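Local coordinates for ancylostoma secreted protein 1 (Necator americanus, PDB 3NT8) that is a secreted two-CAP-domain protein probably associated with the transition of infective hookworm larvae to parasitism, its molecular action not established, at residues C27-S30 against D36-A39; Y293-G298 against L304-Y309; R249-V252 against L256-D259; G54-N59 against G125-A130. All blocks are in the same frame, centred on the assembly; numbering follows the deposited sequence.

In the fold
Two CAP domains share the four contacts. Contacts 1 and 4 belong to the first and both involve helix 34-52 or the loop that leaves it. Contacts 2 and 3 belong to the second. Contacts 1, 2 and 3 are partly buried, whereas contact 4 lies at the surface. Contact 1 sets a guanidinium against a carbonyl. Contact 2 is the largest, with a shared carboxylate and a CH-pi contact on the edge strand 305-311. Contacts 3 and 4 each use a glutamate from the loop after a long helix, one taking a serine hydroxyl and the other an indole N-H. The centres of contacts 1 and 2 are 45 Å apart, on opposite sides of the chain's centre.

Contact 1. Residues C27-S30 against D36-A39; sequences CSNS and DRQA
R37 reaches from helix 34-52 to the backbone of N29 and the side of C27. Its CB points toward the 27-30 loop. CG lies anti to the carbonyl carbon (chi1 -63°), and from CG to NE the chain is extended, which carries the guanidinium across to the loop. R37 NE comes first, 3.8 Å from C27 SG. R37 CZ is 3.8 Å from C27 CB, and R37 NH2 comes closer to that carbon, at 3.5 Å. At the tip, R37 NH2 donates to N29 O over 2.9 Å, with an N-H...O angle of 161°. The carbonyl oxygen lies almost in the guanidinium plane, at its edge, while C27 O sits over one face. The loop is the N-terminal lead-in to the first long helix of the first CAP domain. The C27-C76 disulfide ties it to helix 76-85, and R37 NE packs beside that sulfur. NH2 also forms a salt bridge with E79 of that helix, and NH1 forms one with D34. A water donates to N29 O at 2.8 Å and is held only weakly by R37 NH1. N29 CB touches R37 NH2 at 3.7 Å, and the N29 amide stands nearly perpendicular to the guanidinium. N29 ND2 bonds to Q83 and E79.

Contact 2. Residues Y293-G298 against L304-Y309; sequences YQHSHG and LGENIY
E306 OE1 is gripped by two donors from the 293-298 loop. H295 ND1 donates at 2.7 Å to the anti lone pair of E306 OE1. S296 N takes the syn lone pair of the same oxygen at 2.9 Å. The imidazole and the carboxylate are nearly coplanar, 21° apart, and OE1 meets the ring at its edge, somewhat out of the ring plane. The other oxygen, E306 OE2, accepts from S296 OG at 2.8 Å, from above the carboxylate plane. Three bonds from neighbouring residues thus hold the carboxylate against rotation. CG of E306 is anti to the backbone N (chi1 -168°) and the chain beyond it is extended, which delivers the acid to the loop. H295 and E306 probably correspond to a histidine and a glutamate of the conserved CAP-family cavity. Strand 305-311 is an outermost strand of the second CAP domain's mixed sheet, and the loop runs alongside it in nearly the opposite direction. Q386 of the adjoining strand 381-388 also binds E306 OE2, and R301 bonds to S296 OG. Two residues along the strand, the chemistry turns apolar. I308 CD1 sits over one face of the Y293 ring in a CH-pi contact, 3.9 Å from the centroid and offset toward the rim. Its closest ring atom is Y293 CE1, at 3.5 Å from I308 CD1. K310 makes a cation-pi contact with the same ring.

Contact 3. Residues R249-V252 against L256-D259; sequences RSSV and LEPD
S251 and E257 meet where the first long helix of the second CAP domain, 235-253, gives way to a loop. The S251 hydroxyl donates to the carboxylate, OG to E257 OE2, at 2.8 Å. It uses the anti lone pair of that oxygen. Beside this bond the backbone turns back on the helix: L256 N donates to S251 O at 3.0 Å with an N-H...O angle of 152°. Looser contacts flank the two bonds. L256 CB lies 3.4 Å from S251 OG, and E257 CG rests 3.9 Å from V252 CB, the V252 and E257 side chains crossing at about a right angle. The E257 chain is bent at chi2 (-73°), which turns the acid back toward S251. Further out, E257 OE1 accepts from the indole NE1 of W330, so each carboxylate oxygen has its own partner and the group is held from both ends. The E257 backbone also pairs with A265, and L333 of helix 332-335 touches the E257 side chain. A water joins the two segments beside the direct bonds. It accepts from E257 N at 2.9 Å and donates to V252 O at 3.1 Å.

Contact 4. Residues G54-N59 against G125-A130; sequences GLEDSN and GWWSGA
E56 meets the indole of W127 through one hydrogen bond, the tight part of this surface contact. W127 NE1 donates to E56 OE2 at 3.1 Å, and the N-H...O angle of 164° makes it fairly straight. The oxygen lies at the indole edge, close to the ring plane. The donor stands almost straight above the carboxylate plane, and the two planes are 86° apart. E56 CG is anti to the backbone N, and the chain then bends at chi2 (65°), turning OE2 to the ring. E56 CG itself is 4.0 Å from W127 NE1. The indole is packed within the first CAP domain: F149 of helix 147-153 meets it edge-to-face, and A47 and V51 of helix 34-52 touch it.

The outer part is loose. S58 OG is 4.0 Å from A130 O, and N59 N is 3.8 Å from the same carbonyl oxygen. Both are loose approaches at van der Waals range or beyond, and N59 is exposed. W127 of helix 119-127 and A130 of helix 129-133 face the loop that follows the Schellman motif at G54. The other oxygen of the acid, E56 OE1, forms a salt bridge with R50 of helix 34-52. With an arginine on one oxygen and a neutral indole N-H on the other, E56 is probably ionised and links that helix to W127.

Contact 1. Residues C27-S30 against D36-A39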
loop_
_atom_site.group_PDB
_atom_site.type_symbol
_atom_site.label_atom_id
_atom_site.label_comp_id
_atom_site.label_asym_id
_atom_site.label_seq_id
_atom_site.Cartn_x
_atom_site.Cartn_y
_atom_site.Cartn_z
ATOM N N CYS A 27 6.614 28.173 -2.261
ATOM C CA CYS A 27 5.362 28.022 -3.011
ATOM C C CYS A 27 4.836 29.362 -3.492
ATOM O O CYS A 27 4.913 30.371 -2.792
ATOM C CB CYS A 27 4.284 27.254 -2.229
ATOM S SG CYS A 27 4.827 25.651 -1.442
ATOM N N SER A 28 4.293 29.359 -4.696
ATOM C CA SER A 28 3.781 30.583 -5.287
ATOM C C SER A 28 2.375 30.889 -4.793
ATOM O O SER A 28 1.929 32.004 -4.869
ATOM C CB SER A 28 3.826 30.555 -6.824
ATOM O OG SER A 28 3.215 29.397 -7.432
ATOM N N ASN A 29 1.693 29.906 -4.223
ATOM C CA ASN A 29 0.272 30.118 -3.944
ATOM C C ASN A 29 0.124 31.230 -2.901
ATOM O O ASN A 29 0.764 31.170 -1.842
ATOM C CB ASN A 29 -0.422 28.795 -3.559
ATOM C CG ASN A 29 -1.838 28.986 -3.085
ATOM O OD1 ASN A 29 -2.625 29.700 -3.687
ATOM N ND2 ASN A 29 -2.178 28.327 -1.970
ATOM N N SER A 30 -0.650 32.277 -3.239
ATOM C CA SER A 30 -1.009 33.339 -2.278
ATOM C C SER A 30 -2.308 33.019 -1.426
ATOM O O SER A 30 -2.741 33.842 -0.636
ATOM C CB SER A 30 -1.139 34.699 -3.013
ATOM O OG SER A 30 -2.245 34.678 -3.909
ATOM N N ASP A 36 0.927 29.470 7.679
ATOM C CA ASP A 36 -0.093 28.444 7.554
ATOM C C ASP A 36 0.521 27.122 7.143
ATOM O O ASP A 36 0.163 26.111 7.679
ATOM C CB ASP A 36 -1.115 28.839 6.492
ATOM C CG ASP A 36 -1.923 30.078 6.887
ATOM O OD1 ASP A 36 -2.084 30.360 8.088
ATOM O OD2 ASP A 36 -2.423 30.729 5.971
ATOM N N ARG A 37 1.443 27.148 6.194
ATOM C CA ARG A 37 2.035 25.934 5.721
ATOM C C ARG A 37 2.819 25.300 6.855
ATOM O O ARG A 37 2.971 24.085 6.888
ATOM C CB ARG A 37 2.964 26.182 4.557
ATOM C CG ARG A 37 2.308 26.722 3.357
ATOM C CD ARG A 37 3.329 27.245 2.353
ATOM N NE ARG A 37 2.683 27.500 1.063
ATOM C CZ ARG A 37 2.259 28.694 0.702
ATOM N NH1 ARG A 37 2.499 29.737 1.486
ATOM N NH2 ARG A 37 1.659 28.836 -0.466
ATOM N N GLN A 38 3.407 26.119 7.716
ATOM C CA GLN A 38 4.251 25.641 8.768
ATOM C C GLN A 38 3.314 25.087 9.829
ATOM O O GLN A 38 3.623 24.114 10.409
ATOM C CB GLN A 38 5.127 26.800 9.271
ATOM C CG GLN A 38 6.214 26.381 10.272
ATOM C CD GLN A 38 7.365 25.697 9.572
ATOM O OE1 GLN A 38 8.010 26.312 8.713
ATOM N NE2 GLN A 38 7.600 24.408 9.868
ATOM N N ALA A 39 2.122 25.657 10.021
ATOM C CA ALA A 39 1.214 25.106 11.007
ATOM C C ALA A 39 0.560 23.749 10.576
ATOM O O ALA A 39 0.365 22.895 11.402
ATOM C CB ALA A 39 0.186 26.111 11.435
HETATM O O HOH W 1 1.733 32.858 0.228
#

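Contact 2. Residues Y293-G298 against L304-Y309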
loop_
_atom_site.group_PDB
_atom_site.type_symbol
_atom_site.label_atom_id
_atom_site.label_comp_id
_atom_site.label_asym_id
_atom_site.label_seq_id
_atom_site.Cartn_x
_atom_site.Cartn_y
_atom_site.Cartn_z
ATOM N N TYR A 293 -11.562 -3.520 -16.058
ATOM C CA TYR A 293 -11.312 -4.253 -14.825
ATOM C C TYR A 293 -11.972 -5.644 -14.814
ATOM O O TYR A 293 -13.082 -5.836 -14.305
ATOM C CB TYR A 293 -11.701 -3.405 -13.612
ATOM C CG TYR A 293 -11.389 -4.146 -12.349
ATOM C CD1 TYR A 293 -10.055 -4.363 -11.989
ATOM C CD2 TYR A 293 -12.408 -4.653 -11.538
ATOM C CE1 TYR A 293 -9.724 -5.065 -10.857
ATOM C CE2 TYR A 293 -12.093 -5.340 -10.388
ATOM C CZ TYR A 293 -10.727 -5.546 -10.065
ATOM O OH TYR A 293 -10.383 -6.217 -8.959
ATOM N N GLN A 294 -11.288 -6.623 -15.396
ATOM C CA GLN A 294 -11.810 -7.978 -15.404
ATOM C C GLN A 294 -10.652 -8.882 -15.779
ATOM O O GLN A 294 -9.571 -8.401 -16.142
ATOM C CB GLN A 294 -13.011 -8.130 -16.393
ATOM C CG GLN A 294 -12.758 -7.563 -17.795
ATOM C CD GLN A 294 -13.792 -7.945 -18.860
ATOM O OE1 GLN A 294 -14.974 -8.163 -18.571
ATOM N NE2 GLN A 294 -13.344 -7.994 -20.107
ATOM N N HIS A 295 -10.852 -10.188 -15.692
ATOM C CA HIS A 295 -9.833 -11.106 -16.216
ATOM C C HIS A 295 -9.743 -11.062 -17.708
ATOM O O HIS A 295 -10.775 -10.925 -18.378
ATOM C CB HIS A 295 -10.119 -12.508 -15.783
ATOM C CG HIS A 295 -9.598 -12.784 -14.418
ATOM N ND1 HIS A 295 -8.243 -12.882 -14.158
ATOM C CD2 HIS A 295 -10.232 -12.936 -13.233
ATOM C CE1 HIS A 295 -8.073 -13.112 -12.873
ATOM N NE2 HIS A 295 -9.261 -13.140 -12.287
ATOM N N SER A 296 -8.530 -11.163 -18.234
ATOM C CA SER A 296 -8.355 -11.546 -19.611
ATOM C C SER A 296 -8.830 -12.988 -19.851
ATOM O O SER A 296 -8.856 -13.846 -18.942
ATOM C CB SER A 296 -6.899 -11.445 -20.015
ATOM O OG SER A 296 -6.086 -12.289 -19.193
ATOM N N HIS A 297 -9.187 -13.259 -21.089
ATOM C CA HIS A 297 -9.503 -14.631 -21.458
ATOM C C HIS A 297 -8.206 -15.463 -21.369
ATOM O O HIS A 297 -7.110 -14.968 -21.668
ATOM C CB HIS A 297 -10.102 -14.674 -22.872
ATOM C CG HIS A 297 -10.810 -15.966 -23.189
ATOM N ND1 HIS A 297 -10.140 -17.092 -23.599
ATOM C CD2 HIS A 297 -12.124 -16.299 -23.156
ATOM C CE1 HIS A 297 -11.009 -18.071 -23.807
ATOM N NE2 HIS A 297 -12.218 -17.613 -23.558
ATOM N N GLY A 298 -8.345 -16.711 -20.937
ATOM C CA GLY A 298 -7.223 -17.596 -20.762
ATOM C C GLY A 298 -6.447 -17.870 -22.033
ATOM O O GLY A 298 -5.261 -18.264 -21.958
ATOM N N LEU A 304 -1.146 -19.321 -18.580
ATOM C CA LEU A 304 -0.759 -18.312 -17.584
ATOM C C LEU A 304 -1.902 -18.079 -16.637
ATOM O O LEU A 304 -3.060 -17.991 -17.054
ATOM C CB LEU A 304 -0.406 -17.005 -18.286
ATOM C CG LEU A 304 0.901 -16.993 -19.114
ATOM C CD1 LEU A 304 1.095 -15.683 -19.926
ATOM C CD2 LEU A 304 2.074 -17.154 -18.299
ATOM N N GLY A 305 -1.574 -17.967 -15.362
ATOM C CA GLY A 305 -2.527 -17.524 -14.308
ATOM C C GLY A 305 -2.560 -15.986 -14.239
ATOM O O GLY A 305 -1.764 -15.348 -14.897
ATOM N N GLU A 306 -3.453 -15.403 -13.440
ATOM C CA GLU A 306 -3.671 -13.945 -13.487
ATOM C C GLU A 306 -4.266 -13.426 -12.207
ATOM O O GLU A 306 -5.227 -14.015 -11.650
ATOM C CB GLU A 306 -4.595 -13.531 -14.636
ATOM C CG GLU A 306 -4.618 -11.998 -14.894
ATOM C CD GLU A 306 -5.408 -11.603 -16.104
ATOM O OE1 GLU A 306 -6.639 -11.824 -16.082
ATOM O OE2 GLU A 306 -4.847 -11.014 -17.024
ATOM N N ASN A 307 -3.688 -12.329 -11.747
ATOM C CA ASN A 307 -4.238 -11.552 -10.618
ATOM C C ASN A 307 -4.522 -10.112 -11.017
ATOM O O ASN A 307 -3.709 -9.523 -11.662
ATOM C CB ASN A 307 -3.324 -11.604 -9.394
ATOM C CG ASN A 307 -3.491 -12.894 -8.573
ATOM O OD1 ASN A 307 -4.474 -13.597 -8.707
ATOM N ND2 ASN A 307 -2.517 -13.184 -7.697
ATOM N N ILE A 308 -5.705 -9.573 -10.683
ATOM C CA ILE A 308 -6.004 -8.186 -11.033
ATOM C C ILE A 308 -6.248 -7.334 -9.803
ATOM O O ILE A 308 -6.613 -7.828 -8.735
ATOM C CB ILE A 308 -7.209 -8.019 -12.015
ATOM C CG1 ILE A 308 -8.451 -8.705 -11.439
ATOM C CG2 ILE A 308 -6.841 -8.560 -13.379
ATOM C CD1 ILE A 308 -9.741 -8.342 -12.171
ATOM N N TYR A 309 -6.048 -6.045 -9.975
ATOM C CA TYR A 309 -6.199 -5.060 -8.896
ATOM C C TYR A 309 -6.613 -3.685 -9.474
ATOM O O TYR A 309 -6.059 -3.271 -10.495
ATOM C CB TYR A 309 -4.850 -4.899 -8.210
ATOM C CG TYR A 309 -4.641 -3.621 -7.414
ATOM C CD1 TYR A 309 -5.032 -3.539 -6.093
ATOM C CD2 TYR A 309 -4.000 -2.523 -7.991
ATOM C CE1 TYR A 309 -4.835 -2.413 -5.355
ATOM C CE2 TYR A 309 -3.807 -1.363 -7.282
ATOM C CZ TYR A 309 -4.218 -1.317 -5.942
ATOM O OH TYR A 309 -4.006 -0.151 -5.211
#

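Contact 3. Residues R249-V252 against L256-D259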
loop_
_atom_site.group_PDB
_atom_site.type_symbol
_atom_site.label_atom_id
_atom_site.label_comp_id
_atom_site.label_asym_id
_atom_site.label_seq_id
_atom_site.Cartn_x
_atom_site.Cartn_y
_atom_site.Cartn_z
ATOM N N ARG A 249 6.502 -15.973 -0.571
ATOM C CA ARG A 249 6.690 -17.404 -0.816
ATOM C C ARG A 249 7.764 -17.988 0.123
ATOM O O ARG A 249 7.669 -19.154 0.524
ATOM C CB ARG A 249 7.118 -17.630 -2.253
ATOM C CG ARG A 249 5.972 -17.504 -3.222
ATOM C CD ARG A 249 6.418 -17.362 -4.646
ATOM N NE ARG A 249 6.807 -18.640 -5.202
ATOM C CZ ARG A 249 5.963 -19.500 -5.750
ATOM N NH1 ARG A 249 4.639 -19.215 -5.813
ATOM N NH2 ARG A 249 6.407 -20.653 -6.209
ATOM N N SER A 250 8.802 -17.189 0.422
ATOM C CA SER A 250 9.826 -17.627 1.376
ATOM C C SER A 250 9.245 -17.840 2.777
ATOM O O SER A 250 9.500 -18.873 3.446
ATOM C CB SER A 250 10.989 -16.638 1.429
ATOM O OG SER A 250 11.923 -17.039 2.414
ATOM N N SER A 251 8.463 -16.847 3.214
ATOM C CA SER A 251 7.805 -16.892 4.474
ATOM C C SER A 251 6.864 -18.067 4.600
ATOM O O SER A 251 6.876 -18.754 5.631
ATOM C CB SER A 251 7.084 -15.606 4.773
ATOM O OG SER A 251 6.685 -15.656 6.140
ATOM N N VAL A 252 6.038 -18.284 3.574
ATOM C CA VAL A 252 5.068 -19.367 3.610
ATOM C C VAL A 252 5.717 -20.739 3.568
ATOM O O VAL A 252 5.202 -21.649 4.217
ATOM C CB VAL A 252 3.954 -19.206 2.525
ATOM C CG1 VAL A 252 4.318 -19.885 1.265
ATOM C CG2 VAL A 252 2.628 -19.689 3.000
ATOM N N LEU A 256 5.774 -19.730 8.288
ATOM C CA LEU A 256 5.679 -18.501 9.098
ATOM C C LEU A 256 4.406 -17.697 8.894
ATOM O O LEU A 256 4.141 -16.778 9.672
ATOM C CB LEU A 256 6.941 -17.638 8.937
ATOM C CG LEU A 256 8.210 -18.359 9.392
ATOM C CD1 LEU A 256 9.382 -17.434 8.955
ATOM C CD2 LEU A 256 8.325 -18.650 10.909
ATOM N N GLU A 257 3.586 -18.069 7.892
ATOM C CA GLU A 257 2.465 -17.223 7.497
ATOM C C GLU A 257 1.178 -17.643 8.278
ATOM O O GLU A 257 0.801 -18.792 8.252
ATOM C CB GLU A 257 2.262 -17.168 5.978
ATOM C CG GLU A 257 3.318 -16.427 5.197
ATOM C CD GLU A 257 3.229 -14.945 5.381
ATOM O OE1 GLU A 257 2.119 -14.396 5.358
ATOM O OE2 GLU A 257 4.290 -14.346 5.596
ATOM N N PRO A 258 0.483 -16.706 8.948
ATOM C CA PRO A 258 -0.750 -17.089 9.659
ATOM C C PRO A 258 -1.930 -17.482 8.769
ATOM O O PRO A 258 -2.105 -16.940 7.677
ATOM C CB PRO A 258 -1.071 -15.861 10.493
ATOM C CG PRO A 258 -0.239 -14.774 9.935
ATOM C CD PRO A 258 0.927 -15.359 9.291
ATOM N N ASP A 259 -2.725 -18.451 9.218
ATOM C CA ASP A 259 -3.836 -18.942 8.447
ATOM C C ASP A 259 -5.082 -18.700 9.269
ATOM O O ASP A 259 -5.137 -19.098 10.456
ATOM C CB ASP A 259 -3.652 -20.417 8.172
ATOM C CG ASP A 259 -4.698 -20.994 7.170
ATOM O OD1 ASP A 259 -5.812 -20.462 7.109
ATOM O OD2 ASP A 259 -4.415 -21.981 6.445
HETATM O O HOH W 2 3.367 -20.626 6.459
#

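Contact 4. Residues G54-N59 against G125-A130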
loop_
_atom_site.group_PDB
_atom_site.type_symbol
_atom_site.label_atom_id
_atom_site.label_comp_id
_atom_site.label_asym_id
_atom_site.label_seq_id
_atom_site.Cartn_x
_atom_site.Cartn_y
_atom_site.Cartn_z
ATOM N N GLY A 54 5.556 6.149 20.883
ATOM C CA GLY A 54 4.636 5.426 21.754
ATOM C C GLY A 54 4.020 6.323 22.810
ATOM O O GLY A 54 3.675 5.839 23.873
ATOM N N LEU A 55 3.920 7.636 22.516
ATOM C CA LEU A 55 3.488 8.632 23.482
ATOM C C LEU A 55 2.046 9.130 23.286
ATOM O O LEU A 55 1.552 9.887 24.117
ATOM C CB LEU A 55 4.430 9.833 23.449
ATOM C CG LEU A 55 5.879 9.612 23.891
ATOM C CD1 LEU A 55 6.649 10.821 23.433
ATOM C CD2 LEU A 55 6.030 9.405 25.428
ATOM N N GLU A 56 1.382 8.686 22.221
ATOM C CA GLU A 56 0.096 9.222 21.850
ATOM C C GLU A 56 -1.029 8.395 22.472
ATOM O O GLU A 56 -1.072 7.132 22.380
ATOM C CB GLU A 56 -0.002 9.237 20.320
ATOM C CG GLU A 56 -1.203 9.922 19.717
ATOM C CD GLU A 56 -1.245 11.418 19.985
ATOM O OE1 GLU A 56 -0.220 12.091 19.920
ATOM O OE2 GLU A 56 -2.334 11.911 20.259
ATOM N N ASP A 57 -1.964 9.134 23.056
ATOM C CA ASP A 57 -3.117 8.569 23.670
ATOM C C ASP A 57 -4.007 7.840 22.704
ATOM O O ASP A 57 -4.209 8.268 21.541
ATOM C CB ASP A 57 -3.918 9.640 24.426
ATOM C CG ASP A 57 -3.257 10.029 25.711
ATOM O OD1 ASP A 57 -2.157 9.469 26.062
ATOM O OD2 ASP A 57 -3.811 10.912 26.359
ATOM N N SER A 58 -4.572 6.763 23.219
ATOM C CA SER A 58 -5.659 6.043 22.576
ATOM C C SER A 58 -6.974 6.168 23.385
ATOM O O SER A 58 -7.060 6.963 24.283
ATOM C CB SER A 58 -5.244 4.597 22.361
ATOM O OG SER A 58 -6.083 3.929 21.445
ATOM N N ASN A 59 -8.020 5.430 23.046
ATOM C CA ASN A 59 -9.236 5.496 23.859
ATOM C C ASN A 59 -9.014 4.844 25.218
ATOM O O ASN A 59 -9.734 5.161 26.164
ATOM C CB ASN A 59 -10.380 4.784 23.171
ATOM C CG ASN A 59 -10.023 3.338 22.811
ATOM O OD1 ASN A 59 -8.846 2.952 22.735
ATOM N ND2 ASN A 59 -11.040 2.545 22.570
ATOM N N GLY A 125 -9.498 17.852 15.119
ATOM C CA GLY A 125 -10.752 17.141 14.811
ATOM C C GLY A 125 -10.523 15.891 13.923
ATOM O O GLY A 125 -11.103 14.817 14.184
ATOM N N TRP A 126 -9.686 16.024 12.908
ATOM C CA TRP A 126 -9.232 14.865 12.089
ATOM C C TRP A 126 -8.516 13.834 12.922
ATOM O O TRP A 126 -8.796 12.643 12.834
ATOM C CB TRP A 126 -8.328 15.313 10.931
ATOM C CG TRP A 126 -9.016 16.082 9.888
ATOM C CD1 TRP A 126 -10.388 16.097 9.634
ATOM C CD2 TRP A 126 -8.429 16.931 8.885
ATOM N NE1 TRP A 126 -10.643 16.916 8.570
ATOM C CE2 TRP A 126 -9.480 17.467 8.112
ATOM C CE3 TRP A 126 -7.133 17.290 8.569
ATOM C CZ2 TRP A 126 -9.274 18.333 7.027
ATOM C CZ3 TRP A 126 -6.934 18.182 7.503
ATOM C CH2 TRP A 126 -8.003 18.694 6.757
ATOM N N TRP A 127 -7.595 14.331 13.742
ATOM C CA TRP A 127 -6.739 13.512 14.555
ATOM C C TRP A 127 -7.504 12.726 15.685
ATOM O O TRP A 127 -7.055 11.633 16.080
ATOM C CB TRP A 127 -5.574 14.397 15.119
ATOM C CG TRP A 127 -4.448 13.514 15.780
ATOM C CD1 TRP A 127 -4.311 13.213 17.107
ATOM C CD2 TRP A 127 -3.421 12.760 15.094
ATOM N NE1 TRP A 127 -3.234 12.380 17.300
ATOM C CE2 TRP A 127 -2.682 12.067 16.080
ATOM C CE3 TRP A 127 -3.037 12.635 13.745
ATOM C CZ2 TRP A 127 -1.592 11.281 15.770
ATOM C CZ3 TRP A 127 -1.956 11.849 13.434
ATOM C CH2 TRP A 127 -1.248 11.167 14.440
ATOM N N SER A 128 -8.679 13.214 16.118
ATOM C CA SER A 128 -9.343 12.754 17.317
ATOM C C SER A 128 -10.004 11.395 17.065
ATOM O O SER A 128 -10.576 10.815 17.967
ATOM C CB SER A 128 -10.344 13.807 17.907
ATOM O OG SER A 128 -11.414 14.121 17.012
ATOM N N GLY A 129 -9.944 10.940 15.803
ATOM C CA GLY A 129 -10.421 9.641 15.383
ATOM C C GLY A 129 -9.961 8.529 16.320
ATOM O O GLY A 129 -10.771 7.732 16.781
ATOM N N ALA A 130 -8.667 8.529 16.645
ATOM C CA ALA A 130 -8.047 7.434 17.330
ATOM C C ALA A 130 -8.349 7.440 18.804
ATOM O O ALA A 130 -8.511 6.375 19.402
ATOM C CB ALA A 130 -6.597 7.502 17.115
#